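Local coordinates for protein fructosyl amine: oxygen oxidoreductase (Aspergillus fumigatus, PDB 3DJE) that oxidatively deglycates fructosyl amino acids (Amadori products) with bound FAD as cofactor and molecular oxygen as electron acceptor, at residues G58-N62 with R108-R114; N120-T125 with W146-R152; K5-I11 with Y30-L36; L190-N194 with K206-A210. All blocks are in the same frame, centred on the assembly; numbering follows the deposited sequence.

Contacts 1 and 2 lie on one side of the chain's centre, and contacts 3 and 4 on the opposite side. Contact 3 is the buried one. It pairs two parallel strands of the FAD-binding sheet through backbone bonds and aliphatic side chains. Contact 4 is at the surface, where a salt bridge and one isoleucine pair reach across a small sheet. Contact 2 is a partly buried antiparallel pair. Contact 1, also partly buried, sets a substrate-pocket loop against a helix by a backbone bond, arginine side chains and waters. Helix 103-113 of contact 1 packs on contact 2, Val113 against Leu121. Contacts 3 and 4 meet where Leu10 packs on Ala210.

Contact 1 (G58-N62 with R108-R114); sequences GQYSN and RLGVRVR. With FSA (1-S-(carboxymethyl)-1-thio-beta-D-fructopyranose), chain D.
The loop that carries Tyr60 of the substrate pocket rests here on the last turns of helix 103-113. Gln59 N donates to Arg112 O at 3.0 Å, in the carbonyl plane and on a lone pair. Arg108 NH1 reaches Tyr60 O at 3.1 Å. The oxygen lies in the guanidinium plane, but the nitrogen stands well above the carbonyl plane. NH2 of the same group comes to the edge of the Tyr60 ring, 3.5 Å from CD1. Arg112 bends at chi3 (55°), which places Tyr60 CE1 over one face of its guanidinium, the two planes 35° apart. Arg112 NH2 is 3.3 Å from Tyr60 OH, but the angle is too poor for a hydrogen bond. Arg112 NE instead donates a hydrogen bond to a water, which donates to Gln59 O. A second water donates to both Ser61 O and Val111 O. Gln59 CG lies over one face of the Arg114 guanidinium, 3.5 Å from NE. That guanidinium is held by salt bridges to Glu117 and Glu71. Tyr60 is thus gripped through its carbonyl and flanked by two arginines, while its OH lies 3.2 Å from OAB of the bound fructosyl thioacetate. The contact sets a loop that gives Tyr60 to the substrate pocket against a helix, in this flavin-dependent fructosamine oxidase.

Contact 2 (N120-T125 with W146-R152); sequences NLVELT and WKGYFAR
Glu123 has CG anti to its backbone N (chi1 -176°), and its extended chain runs beside Tyr149, pointing the same way. Tyr149 has CG beside its backbone N (chi1 -61°), which sets its ring alongside Glu123. The two residues form a non-hydrogen-bonded pair in an antiparallel two-strand contact, 122-124 with 147-151, within a mixed sheet. Glu123 OE1 comes to 3.9 Å from Tyr149 CE1, and the carboxylate stands nearly square to the ring, 87° between planes. Lys147 NZ is nearby, 4.2 Å from Glu123 OE2. This is too far for a salt bridge, though the lysine's charge would probably favour the ionised form of the carboxylate. Thr125 CG2 lies along the Lys147 chain. The hydrogen-bonded pairs are on either side of Glu123 and Tyr149. Val122 and Phe150 exchange two backbone bonds, and Leu124 and Gly148 exchange two more. On the face of Val122 and Leu124, Leu124 CD1 presses on Phe150 CB at 3.5 Å. The Phe150 ring itself leads away from strand 122-124 and touches Pro255. On the other face, Tyr149 packs against Leu109 and Val113 of helix 103-113. Strand 96-100 pairs with the other edge of strand 147-151. At one end Leu121 CD2 meets Ala151 CB at 3.7 Å. Arg152 lays its guanidinium by Val122 CG2, 3.6 Å from NE. A water in the guanidinium plane accepts a hydrogen bond from Arg152 NE at 2.9 Å and donates to Asn120 O.

Contact 3 (K5-I11 with Y30-L36); sequences KSSSLLI and YTNVTVL
Ile11 and Val35 pack CD1 to CG2 at 3.9 Å in the tight part of this contact, and Ile11 CD1 also meets Val33 CG1. Strands 9-12 and 33-37 lie parallel here, at 21°. They are the two strands of the beta-alpha-beta unit of the Rossmann-type FAD-binding domain, and helix 16-27 covers the face of Leu9 and Ile11. Backbone bonds cross in sequence: Leu9 N to Asn32 O, Thr34 N to Leu9 O, Ile11 N to Thr34 O and Leu36 N to Ile11 O. On the other face Leu10 CD1 touches Leu36 CD1 at 3.8 Å. Leu36 itself touches FAD.

The end at Lys5 and Ser6 is more exposed and more polar. Thr31 N donates to Lys5 O at 2.8 Å. Lys5 bends at chi2 (-68°), which carries CD over the centre of the Tyr30 ring, 4.0 Å from its centroid. Lys5 NZ makes an off-centre cation-pi contact with the same ring and bonds to Arg28 O. The ring's OH is held by Glu382. Asn32 ND2 donates to Ser6 O at 3.1 Å, with the oxygen in the amide plane. A water donates to Lys5 O and Ser7 O and accepts from Asn32 N, bridging the two segments ahead of the regular strand pairing. The sheet core is thus fixed by backbone bonds and aliphatic contacts, while the polar end adds side-chain and water bonds to one backbone bond.

Contact 4 (L190-N194 with K206-A210); sequences LIFEN and KIWRA
Arg209 reaches from its strand to Glu193 and passes Ile191 on the way. From CB its chain runs extended to NE, with CG beside the backbone N (chi1 -65°). CG lies 4.2 Å from Ile191 CD1. The guanidinium, which begins at NE, lies obliquely to Ile191 CG2 and meets the carboxylate. NH1 forms a salt bridge with Glu193 OE2 at 3.1 Å. The nitrogen comes on the syn side of OE2, 23° out of the carboxylate plane, and the two groups are turned 38° from each other. NH2 donates a hydrogen bond to a water 2.7 Å away, in the guanidinium plane. This water also lies close to Glu193 OE2, at a rather short 2.5 Å.

The residues belong to the outer strands of a three-stranded antiparallel sheet. Strand 196-202 runs between them, so the side chains reach over it. Next to the salt bridge, Ile191 CD1 packs on Ile207 CG2 at 3.7 Å, the two side chains crossing at about a right angle. Ile191 CD1 also lies 3.9 Å from Trp208 O. The Trp208 ring leads away from Ile191 toward the FAD-binding sheet, where it touches Leu10, Thr34 and Leu36.

Contact 1 (G58-N62 with R108-R114)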
# COMPACT_ATOMS: atom_id res chain seq x y z
N GLY A 58 5.15 10.18 8.10
CA GLY A 58 5.07 11.24 7.07
C GLY A 58 3.67 11.75 6.76
O GLY A 58 2.70 10.99 6.81
N GLN A 59 3.57 13.05 6.47
CA GLN A 59 2.30 13.69 6.12
C GLN A 59 2.14 13.85 4.62
O GLN A 59 3.12 13.81 3.89
CB GLN A 59 2.17 15.06 6.80
CG GLN A 59 1.97 14.96 8.32
CD GLN A 59 0.59 14.42 8.72
OE1 GLN A 59 0.41 13.89 9.82
NE2 GLN A 59 -0.38 14.58 7.85
N TYR A 60 0.90 14.03 4.16
CA TYR A 60 0.62 14.13 2.72
C TYR A 60 -0.11 15.41 2.37
O TYR A 60 -0.39 15.68 1.20
CB TYR A 60 -0.12 12.88 2.23
CG TYR A 60 0.82 11.70 2.22
CD1 TYR A 60 1.60 11.42 1.10
CD2 TYR A 60 0.99 10.92 3.37
CE1 TYR A 60 2.49 10.36 1.10
CE2 TYR A 60 1.90 9.85 3.37
CZ TYR A 60 2.63 9.58 2.24
OH TYR A 60 3.53 8.54 2.23
N SER A 61 -0.40 16.20 3.40
CA SER A 61 -1.13 17.45 3.29
C SER A 61 -0.47 18.49 4.17
O SER A 61 0.18 18.14 5.15
CB SER A 61 -2.56 17.24 3.77
OG SER A 61 -3.28 18.46 3.81
N ASN A 62 -0.66 19.76 3.83
CA ASN A 62 -0.26 20.87 4.70
C ASN A 62 -1.47 21.50 5.40
O ASN A 62 -1.34 22.50 6.11
CB ASN A 62 0.56 21.93 3.93
CG ASN A 62 -0.21 22.56 2.78
OD1 ASN A 62 -1.37 22.23 2.53
ND2 ASN A 62 0.43 23.48 2.08
N ARG A 108 7.87 19.68 -1.53
CA ARG A 108 7.05 18.52 -1.16
C ARG A 108 7.66 17.79 0.03
O ARG A 108 6.96 17.38 0.95
CB ARG A 108 6.89 17.57 -2.35
CG ARG A 108 6.09 16.29 -2.07
CD ARG A 108 4.64 16.58 -1.72
NE ARG A 108 3.86 15.34 -1.69
CZ ARG A 108 2.67 15.20 -1.11
NH1 ARG A 108 2.09 16.24 -0.51
NH2 ARG A 108 2.05 14.03 -1.14
N LEU A 109 8.98 17.65 0.02
CA LEU A 109 9.69 17.02 1.13
C LEU A 109 9.41 17.73 2.47
O LEU A 109 9.23 17.08 3.50
CB LEU A 109 11.20 17.00 0.84
CG LEU A 109 12.02 16.15 1.81
CD1 LEU A 109 11.69 14.66 1.66
CD2 LEU A 109 13.52 16.38 1.62
N GLY A 110 9.36 19.06 2.44
CA GLY A 110 9.03 19.83 3.65
C GLY A 110 7.66 19.49 4.21
O GLY A 110 7.49 19.38 5.43
N VAL A 111 6.68 19.30 3.32
CA VAL A 111 5.32 18.95 3.72
C VAL A 111 5.30 17.55 4.31
O VAL A 111 4.64 17.30 5.32
CB VAL A 111 4.32 19.01 2.53
CG1 VAL A 111 2.98 18.44 2.94
CG2 VAL A 111 4.16 20.45 2.05
N ARG A 112 6.03 16.65 3.67
CA ARG A 112 6.04 15.25 4.08
C ARG A 112 6.75 15.03 5.42
O ARG A 112 6.22 14.34 6.31
CB ARG A 112 6.64 14.39 2.97
CG ARG A 112 5.72 14.36 1.73
CD ARG A 112 6.08 13.30 0.68
NE ARG A 112 6.15 11.94 1.22
CZ ARG A 112 6.38 10.86 0.49
NH1 ARG A 112 6.54 10.97 -0.83
NH2 ARG A 112 6.45 9.66 1.06
N VAL A 113 7.91 15.65 5.57
CA VAL A 113 8.81 15.41 6.70
C VAL A 113 8.57 16.36 7.88
O VAL A 113 8.81 15.99 9.04
CB VAL A 113 10.30 15.46 6.22
CG1 VAL A 113 11.29 15.35 7.40
CG2 VAL A 113 10.57 14.36 5.22
N ARG A 114 8.10 17.58 7.60
CA ARG A 114 7.91 18.62 8.63
C ARG A 114 9.14 18.74 9.55
O ARG A 114 9.05 18.51 10.76
CB ARG A 114 6.65 18.38 9.46
CG ARG A 114 5.37 18.41 8.63
CD ARG A 114 4.16 18.36 9.52
NE ARG A 114 4.06 17.09 10.22
CZ ARG A 114 3.30 16.88 11.29
NH1 ARG A 114 2.58 17.88 11.80
NH2 ARG A 114 3.28 15.69 11.87
OAB FSA D . 3.83 5.44 2.82
CAL FSA D . 5.08 5.42 2.72
OAA FSA D . 5.83 5.83 3.63
CAH FSA D . 5.74 4.90 1.46
SAK FSA D . 4.58 4.51 0.19
C1 FSA D . 5.80 4.06 -1.02
C2 FSA D . 5.22 4.16 -2.44
O2 FSA D . 6.02 3.38 -3.34
C3 FSA D . 5.18 5.61 -2.93
O3 FSA D . 6.52 6.11 -3.07
C4 FSA D . 4.39 5.76 -4.23
O4 FSA D . 4.23 7.16 -4.54
C5 FSA D . 3.00 5.13 -4.13
O5 FSA D . 2.15 5.88 -3.26
C6 FSA D . 3.13 3.69 -3.64
O6 FSA D . 3.86 3.67 -2.40
O HOH W 1 5.18 11.38 3.79
O HOH W 2 2.55 18.62 6.56

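Contact 2 (N120-T125 with W146-R152)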
# COMPACT_ATOMS: atom_id res chain seq x y z
N ASN A 120 15.26 15.93 16.18
CA ASN A 120 16.12 14.75 16.10
C ASN A 120 16.63 14.47 14.68
O ASN A 120 17.62 13.74 14.51
CB ASN A 120 15.44 13.51 16.68
CG ASN A 120 15.17 13.62 18.16
OD1 ASN A 120 15.80 14.42 18.85
ND2 ASN A 120 14.23 12.82 18.66
N LEU A 121 15.94 15.02 13.68
CA LEU A 121 16.30 14.79 12.28
C LEU A 121 17.66 15.39 11.95
O LEU A 121 17.96 16.53 12.37
CB LEU A 121 15.24 15.34 11.33
CG LEU A 121 13.87 14.68 11.36
CD1 LEU A 121 12.88 15.49 10.54
CD2 LEU A 121 13.95 13.25 10.84
N VAL A 122 18.47 14.64 11.21
CA VAL A 122 19.77 15.12 10.76
C VAL A 122 19.60 15.60 9.32
O VAL A 122 19.07 14.87 8.49
CB VAL A 122 20.86 14.02 10.84
CG1 VAL A 122 22.22 14.59 10.46
CG2 VAL A 122 20.90 13.42 12.26
N GLU A 123 20.01 16.83 9.04
CA GLU A 123 19.93 17.36 7.68
C GLU A 123 21.17 16.94 6.89
O GLU A 123 22.30 17.14 7.35
CB GLU A 123 19.81 18.89 7.71
CG GLU A 123 19.62 19.53 6.36
CD GLU A 123 19.53 21.04 6.46
OE1 GLU A 123 18.59 21.53 7.13
OE2 GLU A 123 20.40 21.72 5.88
N LEU A 124 20.95 16.36 5.71
CA LEU A 124 22.05 15.91 4.85
C LEU A 124 22.05 16.70 3.56
O LEU A 124 21.03 16.77 2.87
CB LEU A 124 21.95 14.42 4.52
CG LEU A 124 22.17 13.36 5.61
CD1 LEU A 124 21.03 13.28 6.56
CD2 LEU A 124 22.38 12.00 4.96
N THR A 125 23.20 17.29 3.22
CA THR A 125 23.33 18.14 2.04
C THR A 125 24.56 17.82 1.19
O THR A 125 24.70 18.35 0.08
CB THR A 125 23.42 19.64 2.43
OG1 THR A 125 24.52 19.82 3.34
CG2 THR A 125 22.12 20.12 3.09
N TRP A 146 21.18 15.36 -4.12
CA TRP A 146 20.30 14.88 -3.04
C TRP A 146 20.43 15.77 -1.81
O TRP A 146 21.54 16.11 -1.40
CB TRP A 146 20.64 13.45 -2.63
CG TRP A 146 20.26 12.37 -3.59
CD1 TRP A 146 20.41 12.37 -4.96
CD2 TRP A 146 19.73 11.09 -3.25
NE1 TRP A 146 19.98 11.18 -5.48
CE2 TRP A 146 19.56 10.37 -4.45
CE3 TRP A 146 19.36 10.48 -2.04
CZ2 TRP A 146 19.04 9.06 -4.48
CZ3 TRP A 146 18.86 9.18 -2.06
CH2 TRP A 146 18.69 8.49 -3.27
N LYS A 147 19.30 16.14 -1.23
CA LYS A 147 19.25 16.84 0.03
C LYS A 147 18.13 16.22 0.82
O LYS A 147 17.06 15.95 0.28
CB LYS A 147 18.93 18.32 -0.18
CG LYS A 147 19.04 19.14 1.09
CD LYS A 147 18.64 20.59 0.87
CE LYS A 147 18.59 21.34 2.20
NZ LYS A 147 17.39 20.98 3.00
N GLY A 148 18.34 16.00 2.11
CA GLY A 148 17.28 15.36 2.86
C GLY A 148 17.45 15.34 4.35
O GLY A 148 18.32 16.04 4.90
N TYR A 149 16.61 14.53 4.99
CA TYR A 149 16.54 14.44 6.45
C TYR A 149 16.60 12.99 6.89
O TYR A 149 15.83 12.16 6.39
CB TYR A 149 15.26 15.07 6.96
CG TYR A 149 15.16 16.53 6.62
CD1 TYR A 149 15.88 17.48 7.35
CD2 TYR A 149 14.39 16.97 5.54
CE1 TYR A 149 15.81 18.84 7.02
CE2 TYR A 149 14.31 18.31 5.21
CZ TYR A 149 15.03 19.24 5.95
OH TYR A 149 14.93 20.58 5.60
N PHE A 150 17.50 12.70 7.82
CA PHE A 150 17.65 11.34 8.33
C PHE A 150 17.01 11.18 9.71
O PHE A 150 17.35 11.92 10.64
CB PHE A 150 19.13 10.94 8.38
CG PHE A 150 19.37 9.53 8.86
CD1 PHE A 150 18.80 8.44 8.20
CD2 PHE A 150 20.19 9.28 9.96
CE1 PHE A 150 19.02 7.13 8.64
CE2 PHE A 150 20.43 7.96 10.42
CZ PHE A 150 19.85 6.89 9.75
N ALA A 151 16.08 10.24 9.82
CA ALA A 151 15.51 9.87 11.10
C ALA A 151 16.29 8.64 11.55
O ALA A 151 16.24 7.58 10.91
CB ALA A 151 14.01 9.56 10.97
N ARG A 152 17.02 8.79 12.64
CA ARG A 152 17.89 7.72 13.15
C ARG A 152 17.10 6.51 13.65
O ARG A 152 17.57 5.37 13.57
CB ARG A 152 18.78 8.24 14.28
CG ARG A 152 19.66 9.44 13.89
CD ARG A 152 20.50 9.82 15.09
NE ARG A 152 21.39 10.97 14.92
CZ ARG A 152 22.69 10.88 14.67
NH1 ARG A 152 23.26 9.69 14.50
NH2 ARG A 152 23.44 11.98 14.57
O HOH W 3 20.07 13.43 15.85
O HOH W 4 16.42 11.19 14.24
O HOH W 5 22.55 18.92 -1.92

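Contact 3 (K5-I11 with Y30-L36)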
# COMPACT_ATOMS: atom_id res chain seq x y z
N LYS A 5 -23.21 -10.61 17.60
CA LYS A 5 -21.84 -11.09 17.40
C LYS A 5 -21.78 -12.30 16.46
O LYS A 5 -20.73 -12.60 15.92
CB LYS A 5 -21.16 -11.41 18.73
CG LYS A 5 -21.00 -10.21 19.65
CD LYS A 5 -20.00 -9.19 19.10
CE LYS A 5 -19.73 -8.13 20.14
NZ LYS A 5 -19.02 -7.00 19.55
N SER A 6 -22.91 -13.00 16.29
CA SER A 6 -22.94 -14.17 15.41
C SER A 6 -23.60 -13.87 14.05
O SER A 6 -23.79 -14.79 13.25
CB SER A 6 -23.63 -15.33 16.11
OG SER A 6 -24.98 -15.02 16.36
N SER A 7 -23.92 -12.61 13.80
CA SER A 7 -24.42 -12.21 12.48
C SER A 7 -23.43 -12.57 11.38
O SER A 7 -22.23 -12.41 11.56
CB SER A 7 -24.67 -10.71 12.40
OG SER A 7 -25.77 -10.31 13.20
N SER A 8 -23.94 -13.02 10.24
CA SER A 8 -23.08 -13.31 9.09
C SER A 8 -22.48 -12.02 8.52
O SER A 8 -23.20 -11.13 8.06
CB SER A 8 -23.86 -14.06 8.00
OG SER A 8 -23.05 -14.23 6.85
N LEU A 9 -21.15 -11.93 8.59
CA LEU A 9 -20.40 -10.79 8.04
C LEU A 9 -19.51 -11.29 6.92
O LEU A 9 -18.88 -12.35 7.05
CB LEU A 9 -19.55 -10.11 9.12
CG LEU A 9 -20.28 -9.70 10.41
CD1 LEU A 9 -19.26 -9.06 11.36
CD2 LEU A 9 -21.37 -8.71 10.08
N LEU A 10 -19.46 -10.54 5.83
CA LEU A 10 -18.72 -10.95 4.65
C LEU A 10 -17.70 -9.89 4.30
O LEU A 10 -18.05 -8.71 4.25
CB LEU A 10 -19.67 -11.12 3.48
CG LEU A 10 -19.08 -11.70 2.19
CD1 LEU A 10 -18.57 -13.12 2.41
CD2 LEU A 10 -20.15 -11.70 1.11
N ILE A 11 -16.45 -10.30 4.10
CA ILE A 11 -15.42 -9.36 3.66
C ILE A 11 -14.97 -9.73 2.26
O ILE A 11 -14.57 -10.89 2.03
CB ILE A 11 -14.19 -9.36 4.59
CG1 ILE A 11 -14.61 -8.96 6.01
CG2 ILE A 11 -13.09 -8.43 4.06
CD1 ILE A 11 -13.54 -9.22 7.03
N TYR A 30 -16.81 -11.02 17.20
CA TYR A 30 -17.65 -11.56 16.12
C TYR A 30 -17.23 -12.97 15.75
O TYR A 30 -16.03 -13.24 15.64
CB TYR A 30 -17.65 -10.63 14.91
CG TYR A 30 -18.33 -9.31 15.17
CD1 TYR A 30 -19.71 -9.16 14.97
CD2 TYR A 30 -17.61 -8.21 15.65
CE1 TYR A 30 -20.34 -7.95 15.20
CE2 TYR A 30 -18.24 -6.98 15.88
CZ TYR A 30 -19.61 -6.86 15.66
OH TYR A 30 -20.25 -5.65 15.91
N THR A 31 -18.20 -13.85 15.53
CA THR A 31 -17.90 -15.28 15.40
C THR A 31 -18.38 -15.91 14.09
O THR A 31 -18.25 -17.13 13.92
CB THR A 31 -18.54 -16.09 16.53
OG1 THR A 31 -19.95 -15.90 16.48
CG2 THR A 31 -18.04 -15.63 17.88
N ASN A 32 -18.91 -15.10 13.18
CA ASN A 32 -19.44 -15.61 11.92
C ASN A 32 -18.98 -14.77 10.72
O ASN A 32 -19.80 -14.25 9.95
CB ASN A 32 -20.97 -15.71 12.00
CG ASN A 32 -21.59 -16.47 10.83
OD1 ASN A 32 -20.88 -17.13 10.05
ND2 ASN A 32 -22.91 -16.37 10.68
N VAL A 33 -17.67 -14.66 10.57
CA VAL A 33 -17.06 -13.80 9.54
C VAL A 33 -16.48 -14.68 8.45
O VAL A 33 -15.78 -15.66 8.74
CB VAL A 33 -15.91 -12.95 10.16
CG1 VAL A 33 -15.27 -12.04 9.10
CG2 VAL A 33 -16.42 -12.14 11.36
N THR A 34 -16.77 -14.32 7.19
CA THR A 34 -16.20 -15.02 6.05
C THR A 34 -15.45 -14.03 5.18
O THR A 34 -15.95 -12.93 4.92
CB THR A 34 -17.30 -15.72 5.21
OG1 THR A 34 -18.01 -16.65 6.04
CG2 THR A 34 -16.70 -16.49 4.04
N VAL A 35 -14.26 -14.41 4.73
CA VAL A 35 -13.47 -13.57 3.84
C VAL A 35 -13.28 -14.29 2.51
O VAL A 35 -12.89 -15.47 2.50
CB VAL A 35 -12.08 -13.22 4.44
CG1 VAL A 35 -11.34 -12.20 3.54
CG2 VAL A 35 -12.22 -12.64 5.85
N LEU A 36 -13.51 -13.57 1.41
CA LEU A 36 -13.39 -14.12 0.05
C LEU A 36 -12.25 -13.45 -0.72
O LEU A 36 -12.18 -12.23 -0.78
CB LEU A 36 -14.69 -13.87 -0.74
CG LEU A 36 -15.99 -14.43 -0.16
CD1 LEU A 36 -17.17 -13.91 -0.98
CD2 LEU A 36 -15.97 -15.95 -0.13
O HOH W 6 -20.05 -12.44 13.22
O HOH W 7 -20.02 -15.17 7.17

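Contact 4 (L190-N194 with K206-A210)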
# COMPACT_ATOMS: atom_id res chain seq x y z
N LEU A 190 -21.63 -8.22 -6.37
CA LEU A 190 -22.36 -8.13 -5.11
C LEU A 190 -23.82 -8.49 -5.39
O LEU A 190 -24.27 -8.47 -6.56
CB LEU A 190 -22.25 -6.70 -4.53
CG LEU A 190 -20.81 -6.21 -4.26
CD1 LEU A 190 -20.82 -4.76 -3.79
CD2 LEU A 190 -20.11 -7.12 -3.23
N ILE A 191 -24.54 -8.84 -4.33
CA ILE A 191 -25.97 -9.14 -4.42
C ILE A 191 -26.75 -7.85 -4.20
O ILE A 191 -26.77 -7.34 -3.10
CB ILE A 191 -26.42 -10.19 -3.38
CG1 ILE A 191 -25.68 -11.52 -3.60
CG2 ILE A 191 -27.95 -10.41 -3.45
CD1 ILE A 191 -25.87 -12.50 -2.43
N PHE A 192 -27.41 -7.35 -5.25
CA PHE A 192 -28.21 -6.11 -5.14
C PHE A 192 -29.68 -6.46 -5.08
O PHE A 192 -30.25 -7.01 -6.03
CB PHE A 192 -27.93 -5.18 -6.32
CG PHE A 192 -26.55 -4.55 -6.29
CD1 PHE A 192 -26.34 -3.33 -5.65
CD2 PHE A 192 -25.47 -5.17 -6.93
CE1 PHE A 192 -25.07 -2.74 -5.63
CE2 PHE A 192 -24.20 -4.58 -6.92
CZ PHE A 192 -24.00 -3.38 -6.27
N GLU A 193 -30.29 -6.17 -3.94
CA GLU A 193 -31.68 -6.56 -3.70
C GLU A 193 -32.36 -5.46 -2.92
O GLU A 193 -31.89 -5.07 -1.83
CB GLU A 193 -31.70 -7.86 -2.89
CG GLU A 193 -33.07 -8.41 -2.48
CD GLU A 193 -32.91 -9.53 -1.44
OE1 GLU A 193 -33.29 -9.31 -0.27
OE2 GLU A 193 -32.35 -10.59 -1.77
N ASN A 194 -33.45 -4.93 -3.48
CA ASN A 194 -34.24 -3.89 -2.80
C ASN A 194 -33.39 -2.71 -2.29
O ASN A 194 -33.49 -2.28 -1.13
CB ASN A 194 -35.08 -4.52 -1.69
CG ASN A 194 -36.15 -5.46 -2.23
OD1 ASN A 194 -36.78 -5.17 -3.25
ND2 ASN A 194 -36.35 -6.59 -1.55
N LYS A 206 -21.56 -19.72 -6.15
CA LYS A 206 -22.03 -19.83 -4.77
C LYS A 206 -22.50 -18.45 -4.32
O LYS A 206 -21.85 -17.45 -4.59
CB LYS A 206 -20.93 -20.33 -3.83
CG LYS A 206 -21.43 -20.61 -2.40
CD LYS A 206 -20.47 -21.47 -1.58
CE LYS A 206 -19.96 -22.69 -2.36
NZ LYS A 206 -19.16 -23.62 -1.51
N ILE A 207 -23.65 -18.44 -3.65
CA ILE A 207 -24.28 -17.22 -3.16
C ILE A 207 -23.96 -17.10 -1.68
O ILE A 207 -24.25 -18.00 -0.91
CB ILE A 207 -25.82 -17.30 -3.33
CG1 ILE A 207 -26.17 -17.39 -4.83
CG2 ILE A 207 -26.51 -16.09 -2.66
CD1 ILE A 207 -27.62 -17.81 -5.09
N TRP A 208 -23.34 -15.97 -1.32
CA TRP A 208 -22.86 -15.71 0.04
C TRP A 208 -23.67 -14.57 0.62
O TRP A 208 -23.35 -13.41 0.40
CB TRP A 208 -21.38 -15.34 0.05
CG TRP A 208 -20.48 -16.45 -0.36
CD1 TRP A 208 -20.03 -16.72 -1.63
CD2 TRP A 208 -19.90 -17.44 0.49
NE1 TRP A 208 -19.21 -17.82 -1.61
CE2 TRP A 208 -19.11 -18.29 -0.33
CE3 TRP A 208 -19.97 -17.70 1.87
CZ2 TRP A 208 -18.39 -19.38 0.18
CZ3 TRP A 208 -19.25 -18.79 2.38
CH2 TRP A 208 -18.48 -19.62 1.53
N ARG A 209 -24.73 -14.90 1.35
CA ARG A 209 -25.59 -13.85 1.93
C ARG A 209 -25.02 -13.43 3.28
O ARG A 209 -24.55 -14.26 4.04
CB ARG A 209 -27.03 -14.34 2.06
CG ARG A 209 -27.67 -14.62 0.71
CD ARG A 209 -29.17 -14.86 0.78
NE ARG A 209 -29.74 -14.91 -0.57
CZ ARG A 209 -30.25 -13.87 -1.22
NH1 ARG A 209 -30.29 -12.66 -0.66
NH2 ARG A 209 -30.74 -14.04 -2.44
N ALA A 210 -25.08 -12.12 3.57
CA ALA A 210 -24.54 -11.60 4.81
C ALA A 210 -25.34 -10.42 5.30
O ALA A 210 -25.90 -9.67 4.51
CB ALA A 210 -23.10 -11.18 4.61
O HOH W 8 -31.77 -11.90 -3.79